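Local coordinates for protein delta-1-pyrroline-5-carboxylate dehydrogenase, mitochondrial (Mus musculus, PDB 4E3X) that probably oxidises L-glutamate gamma-semialdehyde, the open form of delta-1-pyrroline-5-carboxylate, to glutamate with NAD+, completing the mitochondrial breakdown of proline, at residues Glu71-Gln81 with Lys93-Arg104; Ala125-Ser136 with Leu166-Ala174. One frame throughout, in Å; residues are numbered along the deposited sequence.

Contact 1. Residues Glu71-Gln81 with Lys93-Arg104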
loop_
_atom_site.group_PDB
_atom_site.type_symbol
_atom_site.label_atom_id
_atom_site.label_comp_id
_atom_site.label_asym_id
_atom_site.label_seq_id
_atom_site.Cartn_x
_atom_site.Cartn_y
_atom_site.Cartn_z
ATOM N N GLU B 71 24.665 -15.645 -16.106
ATOM C CA GLU B 71 25.721 -15.063 -16.933
ATOM C C GLU B 71 26.392 -13.873 -16.255
ATOM O O GLU B 71 25.718 -12.961 -15.783
ATOM C CB GLU B 71 25.173 -14.618 -18.295
ATOM C CG GLU B 71 26.245 -14.048 -19.226
ATOM C CD GLU B 71 25.699 -13.520 -20.551
ATOM O OE1 GLU B 71 24.470 -13.598 -20.789
ATOM O OE2 GLU B 71 26.515 -13.020 -21.358
ATOM N N GLU B 72 27.720 -13.885 -16.213
ATOM C CA GLU B 72 28.484 -12.746 -15.721
ATOM C C GLU B 72 28.775 -11.841 -16.904
ATOM O O GLU B 72 29.355 -12.276 -17.903
ATOM C CB GLU B 72 29.779 -13.207 -15.051
ATOM C CG GLU B 72 29.548 -14.118 -13.858
ATOM C CD GLU B 72 30.822 -14.475 -13.114
ATOM O OE1 GLU B 72 31.906 -14.008 -13.516
ATOM O OE2 GLU B 72 30.737 -15.224 -12.116
ATOM N N VAL B 73 28.339 -10.590 -16.805
ATOM C CA VAL B 73 28.400 -9.673 -17.940
ATOM C C VAL B 73 29.196 -8.422 -17.588
ATOM O O VAL B 73 29.005 -7.834 -16.525
ATOM C CB VAL B 73 26.984 -9.246 -18.389
ATOM C CG1 VAL B 73 27.054 -8.442 -19.673
ATOM C CG2 VAL B 73 26.089 -10.470 -18.563
ATOM N N TRP B 74 30.077 -8.017 -18.495
ATOM C CA TRP B 74 30.863 -6.802 -18.327
ATOM C C TRP B 74 30.497 -5.764 -19.373
ATOM O O TRP B 74 30.152 -6.100 -20.507
ATOM C CB TRP B 74 32.363 -7.111 -18.391
ATOM C CG TRP B 74 32.812 -7.772 -17.146
ATOM C CD1 TRP B 74 32.835 -9.115 -16.890
ATOM C CD2 TRP B 74 33.251 -7.125 -15.945
ATOM N NE1 TRP B 74 33.269 -9.343 -15.609
ATOM C CE2 TRP B 74 33.533 -8.139 -15.006
ATOM C CE3 TRP B 74 33.435 -5.787 -15.573
ATOM C CZ2 TRP B 74 33.994 -7.858 -13.722
ATOM C CZ3 TRP B 74 33.894 -5.509 -14.293
ATOM C CH2 TRP B 74 34.169 -6.540 -13.385
ATOM N N THR B 75 30.549 -4.497 -18.980
ATOM C CA THR B 75 30.452 -3.403 -19.940
ATOM C C THR B 75 31.732 -2.580 -19.866
ATOM O O THR B 75 32.608 -2.846 -19.040
ATOM C CB THR B 75 29.296 -2.438 -19.628
ATOM O OG1 THR B 75 29.616 -1.712 -18.433
ATOM C CG2 THR B 75 27.960 -3.171 -19.480
ATOM N N SER B 76 31.820 -1.567 -20.724
ATOM C CA SER B 76 32.974 -0.672 -20.758
ATOM C C SER B 76 32.984 0.343 -19.618
ATOM O O SER B 76 33.989 1.028 -19.404
ATOM C CB SER B 76 32.994 0.101 -22.078
ATOM O OG SER B 76 31.882 0.992 -22.135
ATOM N N ASP B 77 31.869 0.469 -18.906
ATOM C CA ASP B 77 31.763 1.502 -17.885
ATOM C C ASP B 77 32.280 0.973 -16.555
ATOM O O ASP B 77 31.512 0.632 -15.653
ATOM C CB ASP B 77 30.326 2.006 -17.740
ATOM C CG ASP B 77 30.252 3.347 -17.030
ATOM O OD1 ASP B 77 31.265 3.755 -16.430
ATOM O OD2 ASP B 77 29.183 3.992 -17.061
ATOM N N ILE B 78 33.602 0.931 -16.440
ATOM C CA ILE B 78 34.270 0.378 -15.274
ATOM C C ILE B 78 34.254 1.371 -14.118
ATOM O O ILE B 78 34.530 2.557 -14.305
ATOM C CB ILE B 78 35.724 0.012 -15.630
ATOM C CG1 ILE B 78 35.744 -1.053 -16.734
ATOM C CG2 ILE B 78 36.489 -0.468 -14.396
ATOM C CD1 ILE B 78 35.101 -2.367 -16.324
ATOM N N GLN B 79 33.934 0.874 -12.924
ATOM C CA GLN B 79 33.851 1.694 -11.722
ATOM C C GLN B 79 34.618 1.008 -10.596
ATOM O O GLN B 79 34.800 -0.210 -10.620
ATOM C CB GLN B 79 32.383 1.862 -11.309
ATOM C CG GLN B 79 31.493 2.521 -12.355
ATOM C CD GLN B 79 31.748 4.010 -12.480
ATOM O OE1 GLN B 79 32.066 4.678 -11.497
ATOM N NE2 GLN B 79 31.608 4.538 -13.693
ATOM N N TYR B 80 35.070 1.788 -9.619
ATOM C CA TYR B 80 35.749 1.218 -8.461
ATOM C C TYR B 80 35.081 1.634 -7.170
ATOM O O TYR B 80 34.633 2.771 -7.031
ATOM C CB TYR B 80 37.213 1.647 -8.404
ATOM C CG TYR B 80 38.033 1.103 -9.537
ATOM C CD1 TYR B 80 38.231 1.847 -10.687
ATOM C CD2 TYR B 80 38.597 -0.165 -9.468
ATOM C CE1 TYR B 80 38.981 1.349 -11.741
ATOM C CE2 TYR B 80 39.356 -0.668 -10.509
ATOM C CZ TYR B 80 39.539 0.088 -11.643
ATOM O OH TYR B 80 40.286 -0.422 -12.682
ATOM N N GLN B 81 35.028 0.695 -6.231
ATOM C CA GLN B 81 34.635 0.972 -4.858
ATOM C C GLN B 81 35.918 1.107 -4.042
ATOM O O GLN B 81 36.814 0.256 -4.142
ATOM C CB GLN B 81 33.780 -0.165 -4.306
ATOM C CG GLN B 81 33.304 0.068 -2.890
ATOM C CD GLN B 81 32.673 -1.167 -2.287
ATOM O OE1 GLN B 81 32.597 -2.220 -2.937
ATOM N NE2 GLN B 81 32.233 -1.061 -1.037
ATOM N N LYS B 93 36.288 -3.731 -8.340
ATOM C CA LYS B 93 36.159 -3.180 -9.679
ATOM C C LYS B 93 34.878 -3.766 -10.232
ATOM O O LYS B 93 34.714 -4.982 -10.260
ATOM C CB LYS B 93 37.340 -3.605 -10.552
ATOM C CG LYS B 93 37.256 -3.054 -11.969
ATOM C CD LYS B 93 38.523 -3.285 -12.772
ATOM C CE LYS B 93 38.658 -4.720 -13.195
ATOM N NZ LYS B 93 39.803 -4.893 -14.143
ATOM N N PHE B 94 33.954 -2.908 -10.640
ATOM C CA PHE B 94 32.673 -3.381 -11.140
ATOM C C PHE B 94 32.331 -2.587 -12.385
ATOM O O PHE B 94 33.164 -1.833 -12.877
ATOM C CB PHE B 94 31.581 -3.333 -10.046
ATOM C CG PHE B 94 31.229 -1.946 -9.565
ATOM C CD1 PHE B 94 30.093 -1.310 -10.042
ATOM C CD2 PHE B 94 31.996 -1.299 -8.601
ATOM C CE1 PHE B 94 29.742 -0.048 -9.596
ATOM C CE2 PHE B 94 31.655 -0.028 -8.144
ATOM C CZ PHE B 94 30.519 0.596 -8.641
ATOM N N CYS B 95 31.134 -2.771 -12.916
ATOM C CA CYS B 95 30.741 -1.988 -14.074
ATOM C C CYS B 95 29.274 -1.617 -14.017
ATOM O O CYS B 95 28.469 -2.278 -13.365
ATOM C CB CYS B 95 31.050 -2.727 -15.380
ATOM S SG CYS B 95 30.108 -4.246 -15.639
ATOM N N TYR B 96 28.931 -0.547 -14.714
ATOM C CA TYR B 96 27.547 -0.140 -14.817
ATOM C C TYR B 96 26.880 -0.850 -15.992
ATOM O O TYR B 96 27.384 -0.786 -17.112
ATOM C CB TYR B 96 27.463 1.364 -15.061
ATOM C CG TYR B 96 27.674 2.278 -13.864
ATOM C CD1 TYR B 96 27.576 1.825 -12.551
ATOM C CD2 TYR B 96 27.922 3.629 -14.066
ATOM C CE1 TYR B 96 27.736 2.710 -11.476
ATOM C CE2 TYR B 96 28.083 4.501 -13.021
ATOM C CZ TYR B 96 27.991 4.047 -11.732
ATOM O OH TYR B 96 28.153 4.959 -10.709
ATOM N N ALA B 97 25.736 -1.482 -15.744
ATOM C CA ALA B 97 24.941 -2.079 -16.811
ATOM C C ALA B 97 24.523 -0.973 -17.770
ATOM O O ALA B 97 24.114 0.103 -17.324
ATOM C CB ALA B 97 23.716 -2.763 -16.234
ATOM N N ASP B 98 24.650 -1.214 -19.074
ATOM C CA ASP B 98 24.115 -0.271 -20.055
ATOM C C ASP B 98 22.611 -0.497 -20.230
ATOM O O ASP B 98 22.045 -1.447 -19.674
ATOM C CB ASP B 98 24.877 -0.292 -21.400
ATOM C CG ASP B 98 25.021 -1.681 -21.998
ATOM O OD1 ASP B 98 24.310 -2.608 -21.587
ATOM O OD2 ASP B 98 25.860 -1.841 -22.908
ATOM N N LYS B 99 21.955 0.389 -20.968
ATOM C CA LYS B 99 20.512 0.252 -21.151
ATOM C C LYS B 99 20.143 -1.066 -21.833
ATOM O O LYS B 99 19.159 -1.704 -21.474
ATOM C CB LYS B 99 19.929 1.472 -21.869
ATOM C CG LYS B 99 20.181 2.748 -21.087
ATOM C CD LYS B 99 19.493 3.977 -21.669
ATOM C CE LYS B 99 18.034 4.067 -21.258
ATOM N NZ LYS B 99 17.374 5.242 -21.893
ATOM N N ALA B 100 20.947 -1.486 -22.802
ATOM C CA ALA B 100 20.718 -2.780 -23.441
ATOM C C ALA B 100 20.735 -3.928 -22.429
ATOM O O ALA B 100 19.872 -4.814 -22.466
ATOM C CB ALA B 100 21.752 -3.022 -24.525
ATOM N N LEU B 101 21.719 -3.925 -21.534
ATOM C CA LEU B 101 21.836 -5.011 -20.571
ATOM C C LEU B 101 20.678 -4.981 -19.582
ATOM O O LEU B 101 20.152 -6.023 -19.204
ATOM C CB LEU B 101 23.186 -4.974 -19.842
ATOM C CG LEU B 101 23.404 -6.092 -18.822
ATOM C CD1 LEU B 101 23.274 -7.455 -19.498
ATOM C CD2 LEU B 101 24.766 -5.933 -18.188
ATOM N N LEU B 102 20.280 -3.785 -19.166
ATOM C CA LEU B 102 19.147 -3.666 -18.265
ATOM C C LEU B 102 17.880 -4.215 -18.915
ATOM O O LEU B 102 17.108 -4.929 -18.283
ATOM C CB LEU B 102 18.961 -2.215 -17.834
ATOM C CG LEU B 102 20.044 -1.650 -16.909
ATOM C CD1 LEU B 102 19.813 -0.170 -16.696
ATOM C CD2 LEU B 102 20.102 -2.392 -15.567
ATOM N N ASN B 103 17.667 -3.886 -20.183
ATOM C CA ASN B 103 16.496 -4.404 -20.867
ATOM C C ASN B 103 16.554 -5.920 -21.073
ATOM O O ASN B 103 15.537 -6.604 -20.978
ATOM C CB ASN B 103 16.249 -3.640 -22.172
ATOM C CG ASN B 103 15.569 -2.289 -21.930
ATOM O OD1 ASN B 103 16.047 -1.240 -22.368
ATOM N ND2 ASN B 103 14.462 -2.317 -21.208
ATOM N N ARG B 104 17.748 -6.444 -21.341
ATOM C CA ARG B 104 17.939 -7.885 -21.422
ATOM C C ARG B 104 17.604 -8.544 -20.089
ATOM O O ARG B 104 16.984 -9.613 -20.046
ATOM C CB ARG B 104 19.382 -8.203 -21.782
ATOM C CG ARG B 104 19.618 -9.677 -21.921
ATOM C CD ARG B 104 20.564 -9.946 -23.057
ATOM N NE ARG B 104 21.951 -9.781 -22.646
ATOM C CZ ARG B 104 22.617 -10.687 -21.944
ATOM N NH1 ARG B 104 22.004 -11.791 -21.551
ATOM N NH2 ARG B 104 23.887 -10.488 -21.628
#
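Gln79 lies across the rings of Phe94 and Tyr96, in a closely packed part of the contact. Its CB rests on one face of the Phe94 ring, 3.7 Å from the centroid, while its CG stands over the centre of the Tyr96 ring, a second CH-pi contact. A bend at chi2 (-74°) lays the amide nearly parallel to the Tyr96 ring, the planes 11° apart, and Gln79 NE2 donates to Asp77 OD1 over 2.9 Å, which fixes how the amide is turned. Beneath these side chains Gln79 and Phe94 form an antiparallel hydrogen-bonded pair, with Gln79 N to Phe94 O at 2.8 Å and nearly straight.

Thr75 lies in the loop that joins strand 71-73 to strand 78-83. With chi1 at 69°, Thr75 OG1 is placed to reach Tyr96 O at 2.8 Å, above the carbonyl plane, and it also accepts from Asp77 N in an ST turn; Thr75 N donates to Cys95 SG over 3.4 Å.

The other side is looser and more exposed. Tyr80 lies alongside the aliphatic part of Lys93, its OH 3.4 Å from Lys93 CD. At the far end, Arg104 NH1 and NH2 both grip Glu71 OE1 from one face of the carboxylate, in a salt bridge of long, bent bonds of 3.2 and 3.3 Å.

Strands 78-83 and 89-95 make a beta hairpin at one margin of a four-stranded mixed sheet; strand 62-68 separates it from strand 71-73 and also touches Leu101 of helix 99-118. Beyond the hairpin, Tyr96 OH bonds to Asp236, and Gln81 reaches Leu240 and Gly150.

Contact 2. Residues Ala125-Ser136 with Leu166-Ala174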
loop_
_atom_site.group_PDB
_atom_site.type_symbol
_atom_site.label_atom_id
_atom_site.label_comp_id
_atom_site.label_asym_id
_atom_site.label_seq_id
_atom_site.Cartn_x
_atom_site.Cartn_y
_atom_site.Cartn_z
ATOM N N ALA B 125 10.462 -19.408 0.664
ATOM C CA ALA B 125 10.953 -19.048 1.992
ATOM C C ALA B 125 12.210 -19.836 2.363
ATOM O O ALA B 125 13.105 -19.317 3.031
ATOM C CB ALA B 125 9.862 -19.240 3.041
ATOM N N GLN B 126 12.285 -21.083 1.907
ATOM C CA GLN B 126 13.424 -21.937 2.214
ATOM C C GLN B 126 14.749 -21.359 1.713
ATOM O O GLN B 126 15.779 -21.509 2.373
ATOM C CB GLN B 126 13.197 -23.338 1.643
ATOM N N VAL B 127 14.724 -20.705 0.552
ATOM C CA VAL B 127 15.919 -20.052 0.036
ATOM C C VAL B 127 16.437 -19.039 1.053
ATOM O O VAL B 127 17.622 -19.010 1.379
ATOM C CB VAL B 127 15.620 -19.329 -1.292
ATOM C CG1 VAL B 127 16.813 -18.477 -1.730
ATOM C CG2 VAL B 127 15.246 -20.343 -2.361
ATOM N N PHE B 128 15.530 -18.225 1.578
ATOM C CA PHE B 128 15.918 -17.161 2.497
ATOM C C PHE B 128 16.324 -17.689 3.866
ATOM O O PHE B 128 17.249 -17.159 4.479
ATOM C CB PHE B 128 14.829 -16.094 2.543
ATOM C CG PHE B 128 14.684 -15.392 1.246
ATOM C CD1 PHE B 128 13.776 -15.835 0.298
ATOM C CD2 PHE B 128 15.520 -14.335 0.932
ATOM C CE1 PHE B 128 13.683 -15.212 -0.931
ATOM C CE2 PHE B 128 15.436 -13.716 -0.284
ATOM C CZ PHE B 128 14.515 -14.150 -1.219
ATOM N N LEU B 129 15.682 -18.764 4.318
ATOM C CA LEU B 129 16.074 -19.400 5.570
ATOM C C LEU B 129 17.457 -20.046 5.458
ATOM O O LEU B 129 18.263 -19.991 6.397
ATOM C CB LEU B 129 15.029 -20.434 5.978
ATOM C CG LEU B 129 13.675 -19.824 6.346
ATOM C CD1 LEU B 129 12.615 -20.910 6.445
ATOM C CD2 LEU B 129 13.783 -19.023 7.651
ATOM N N LYS B 130 17.735 -20.661 4.311
ATOM C CA LYS B 130 19.058 -21.237 4.065
ATOM C C LYS B 130 20.120 -20.141 3.997
ATOM O O LYS B 130 21.210 -20.271 4.569
ATOM C CB LYS B 130 19.056 -22.058 2.774
ATOM N N ALA B 131 19.799 -19.052 3.304
ATOM C CA ALA B 131 20.717 -17.916 3.230
ATOM C C ALA B 131 21.009 -17.356 4.623
ATOM O O ALA B 131 22.157 -17.043 4.949
ATOM C CB ALA B 131 20.152 -16.839 2.320
ATOM N N ALA B 132 19.969 -17.231 5.443
ATOM C CA ALA B 132 20.138 -16.729 6.808
ATOM C C ALA B 132 21.062 -17.622 7.627
ATOM O O ALA B 132 21.884 -17.133 8.390
ATOM C CB ALA B 132 18.794 -16.587 7.493
ATOM N N ASP B 133 20.921 -18.931 7.464
ATOM C CA ASP B 133 21.752 -19.888 8.179
ATOM C C ASP B 133 23.216 -19.756 7.758
ATOM O O ASP B 133 24.124 -19.805 8.595
ATOM C CB ASP B 133 21.226 -21.305 7.924
ATOM C CG ASP B 133 21.983 -22.367 8.697
ATOM O OD1 ASP B 133 21.642 -22.606 9.875
ATOM O OD2 ASP B 133 22.898 -22.985 8.116
ATOM N N MET B 134 23.448 -19.566 6.461
ATOM C CA MET B 134 24.806 -19.372 5.955
ATOM C C MET B 134 25.421 -18.085 6.501
ATOM O O MET B 134 26.574 -18.062 6.921
ATOM C CB MET B 134 24.798 -19.346 4.430
ATOM C CG MET B 134 24.353 -20.667 3.807
ATOM S SD MET B 134 23.962 -20.523 2.047
ATOM C CE MET B 134 25.595 -20.201 1.392
ATOM N N LEU B 135 24.642 -17.011 6.494
ATOM C CA LEU B 135 25.088 -15.725 7.025
ATOM C C LEU B 135 25.384 -15.808 8.518
ATOM O O LEU B 135 26.317 -15.169 8.998
ATOM C CB LEU B 135 24.036 -14.650 6.761
ATOM C CG LEU B 135 23.908 -14.188 5.311
ATOM C CD1 LEU B 135 22.554 -13.522 5.083
ATOM C CD2 LEU B 135 25.044 -13.241 4.950
ATOM N N SER B 136 24.585 -16.583 9.250
ATOM C CA SER B 136 24.758 -16.724 10.692
ATOM C C SER B 136 26.075 -17.414 11.006
ATOM O O SER B 136 26.798 -17.022 11.930
ATOM C CB SER B 136 23.591 -17.516 11.293
ATOM O OG SER B 136 23.782 -17.752 12.672
ATOM N N LEU B 166 20.277 -8.346 8.580
ATOM C CA LEU B 166 20.038 -9.051 7.325
ATOM C C LEU B 166 19.458 -10.443 7.577
ATOM O O LEU B 166 18.469 -10.852 6.963
ATOM C CB LEU B 166 21.342 -9.150 6.532
ATOM C CG LEU B 166 21.213 -9.909 5.212
ATOM C CD1 LEU B 166 20.090 -9.334 4.365
ATOM C CD2 LEU B 166 22.533 -9.850 4.462
ATOM N N ILE B 167 20.079 -11.161 8.503
ATOM C CA ILE B 167 19.587 -12.466 8.908
ATOM C C ILE B 167 18.143 -12.370 9.416
ATOM O O ILE B 167 17.281 -13.172 9.034
ATOM C CB ILE B 167 20.501 -13.072 9.992
ATOM C CG1 ILE B 167 21.849 -13.487 9.387
ATOM C CG2 ILE B 167 19.843 -14.260 10.672
ATOM C CD1 ILE B 167 22.931 -13.696 10.445
ATOM N N ASP B 168 17.871 -11.367 10.246
ATOM C CA ASP B 168 16.520 -11.180 10.778
ATOM C C ASP B 168 15.499 -10.851 9.681
ATOM O O ASP B 168 14.379 -11.361 9.711
ATOM C CB ASP B 168 16.487 -10.092 11.853
ATOM C CG ASP B 168 17.152 -10.517 13.168
ATOM O OD1 ASP B 168 17.438 -11.714 13.353
ATOM O OD2 ASP B 168 17.368 -9.632 14.027
ATOM N N PHE B 169 15.856 -9.991 8.726
ATOM C CA PHE B 169 14.950 -9.732 7.603
ATOM C C PHE B 169 14.597 -11.051 6.921
ATOM O O PHE B 169 13.429 -11.332 6.654
ATOM C CB PHE B 169 15.593 -8.830 6.543
ATOM C CG PHE B 169 15.508 -7.354 6.835
ATOM C CD1 PHE B 169 14.321 -6.763 7.240
ATOM C CD2 PHE B 169 16.624 -6.548 6.651
ATOM C CE1 PHE B 169 14.261 -5.387 7.483
ATOM C CE2 PHE B 169 16.570 -5.176 6.880
ATOM C CZ PHE B 169 15.388 -4.597 7.302
ATOM N N PHE B 170 15.612 -11.857 6.616
ATOM C CA PHE B 170 15.373 -13.099 5.894
ATOM C C PHE B 170 14.496 -14.062 6.699
ATOM O O PHE B 170 13.554 -14.647 6.155
ATOM C CB PHE B 170 16.695 -13.764 5.501
ATOM C CG PHE B 170 17.398 -13.106 4.345
ATOM C CD1 PHE B 170 16.859 -11.999 3.700
ATOM C CD2 PHE B 170 18.612 -13.605 3.904
ATOM C CE1 PHE B 170 17.518 -11.411 2.627
ATOM C CE2 PHE B 170 19.272 -13.024 2.833
ATOM C CZ PHE B 170 18.727 -11.921 2.197
ATOM N N ARG B 171 14.774 -14.214 7.991
ATOM C CA ARG B 171 14.000 -15.157 8.811
ATOM C C ARG B 171 12.592 -14.657 9.125
ATOM O O ARG B 171 11.616 -15.397 8.972
ATOM C CB ARG B 171 14.723 -15.529 10.106
ATOM C CG ARG B 171 16.033 -16.255 9.907
ATOM C CD ARG B 171 16.317 -17.175 11.090
ATOM N NE ARG B 171 17.667 -17.743 11.060
ATOM C CZ ARG B 171 18.671 -17.331 11.836
ATOM N NH1 ARG B 171 18.489 -16.336 12.701
ATOM N NH2 ARG B 171 19.865 -17.899 11.732
ATOM N N PHE B 172 12.482 -13.411 9.573
ATOM C CA PHE B 172 11.176 -12.860 9.921
ATOM C C PHE B 172 10.270 -12.683 8.705
ATOM O O PHE B 172 9.083 -12.999 8.777
ATOM C CB PHE B 172 11.313 -11.556 10.703
ATOM C CG PHE B 172 11.617 -11.763 12.161
ATOM C CD1 PHE B 172 10.595 -11.816 13.103
ATOM C CD2 PHE B 172 12.924 -11.931 12.591
ATOM C CE1 PHE B 172 10.877 -12.021 14.454
ATOM C CE2 PHE B 172 13.206 -12.138 13.936
ATOM C CZ PHE B 172 12.183 -12.172 14.866
ATOM N N ASN B 173 10.800 -12.192 7.589
ATOM C CA ASN B 173 9.964 -12.090 6.392
ATOM C C ASN B 173 9.502 -13.471 5.918
ATOM O O ASN B 173 8.368 -13.628 5.477
ATOM C CB ASN B 173 10.651 -11.326 5.267
ATOM C CG ASN B 173 10.601 -9.833 5.474
ATOM O OD1 ASN B 173 9.615 -9.302 5.995
ATOM N ND2 ASN B 173 11.659 -9.139 5.057
ATOM N N ALA B 174 10.366 -14.483 6.026
ATOM C CA ALA B 174 9.942 -15.848 5.714
ATOM C C ALA B 174 8.776 -16.278 6.608
ATOM O O ALA B 174 7.791 -16.835 6.125
ATOM C CB ALA B 174 11.100 -16.815 5.850
HETATM O O HOH W 1 17.545 -19.844 9.134
HETATM O O HOH W 2 20.424 -20.719 11.525
#
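Phe170 fits as a knob into a hole formed by Phe128, Ala131, Ala132 and Leu135 of the facing, roughly antiparallel helix. The edge of Phe128 points at its face in a T-shaped stack, centroids 5.3 Å apart and planes at 73°, with Phe128 CD2 over the ring centre. Leu166 CD1, from the same helix as Phe170, covers the opposite face, and Ala131 CB lies 3.9 Å from Phe170 CD2. Replacing Phe170 by an alanine would probably open a gap between Phe128, Ala131, Ala132 and Leu135 and leave the Phe128 edge without the face it points at.

To one side of the knob, Ile167 CG1 packs on Leu135 CB at 3.6 Å; toward the start of segment 125-136, Ala125 and Ala174 meet through their methyl groups. Arg171, extended from CG to NE, runs past Ala132 CB with CG 3.7 Å away.

Water then connects the helices: one molecule lies in the guanidinium plane, accepting from Arg171 NE at 2.9 Å and donating to Leu129 O, while a second links NH2 weakly to Asp133 OD1. Farther out, Glu35 holds both Arg171 NH1, in a salt bridge, and Ser136 OG; helices 213-225 and 239-251 cover Phe128 and Leu166. Without direct hydrogen bonds between the segments, cohesion is mainly apolar, the polar links described running through waters and Glu35.

Contacts 1 and 2 follow each other along the chain, and helix 99-118, which begins in contact 1, leads into helix 121-136 of contact 2. They do not touch: their centres are 28 Å apart and their nearest atoms about 14 Å. Their distances to NAD+-binding residues differ. In contact 1 the side chain of Tyr96 comes within about 6 Å of that of Lys233, whereas in contact 2 the side chain of Leu166 lies about 10 Å from that of Ser208. The side chain of Tyr96 is about 10 Å from a bound proline, and that of Leu166 about 11 Å from a bound proline. Contact 1 is partly exposed, its centre about 24 Å from the centre of the chain; contact 2 is buried, its centre about 16 Å from it.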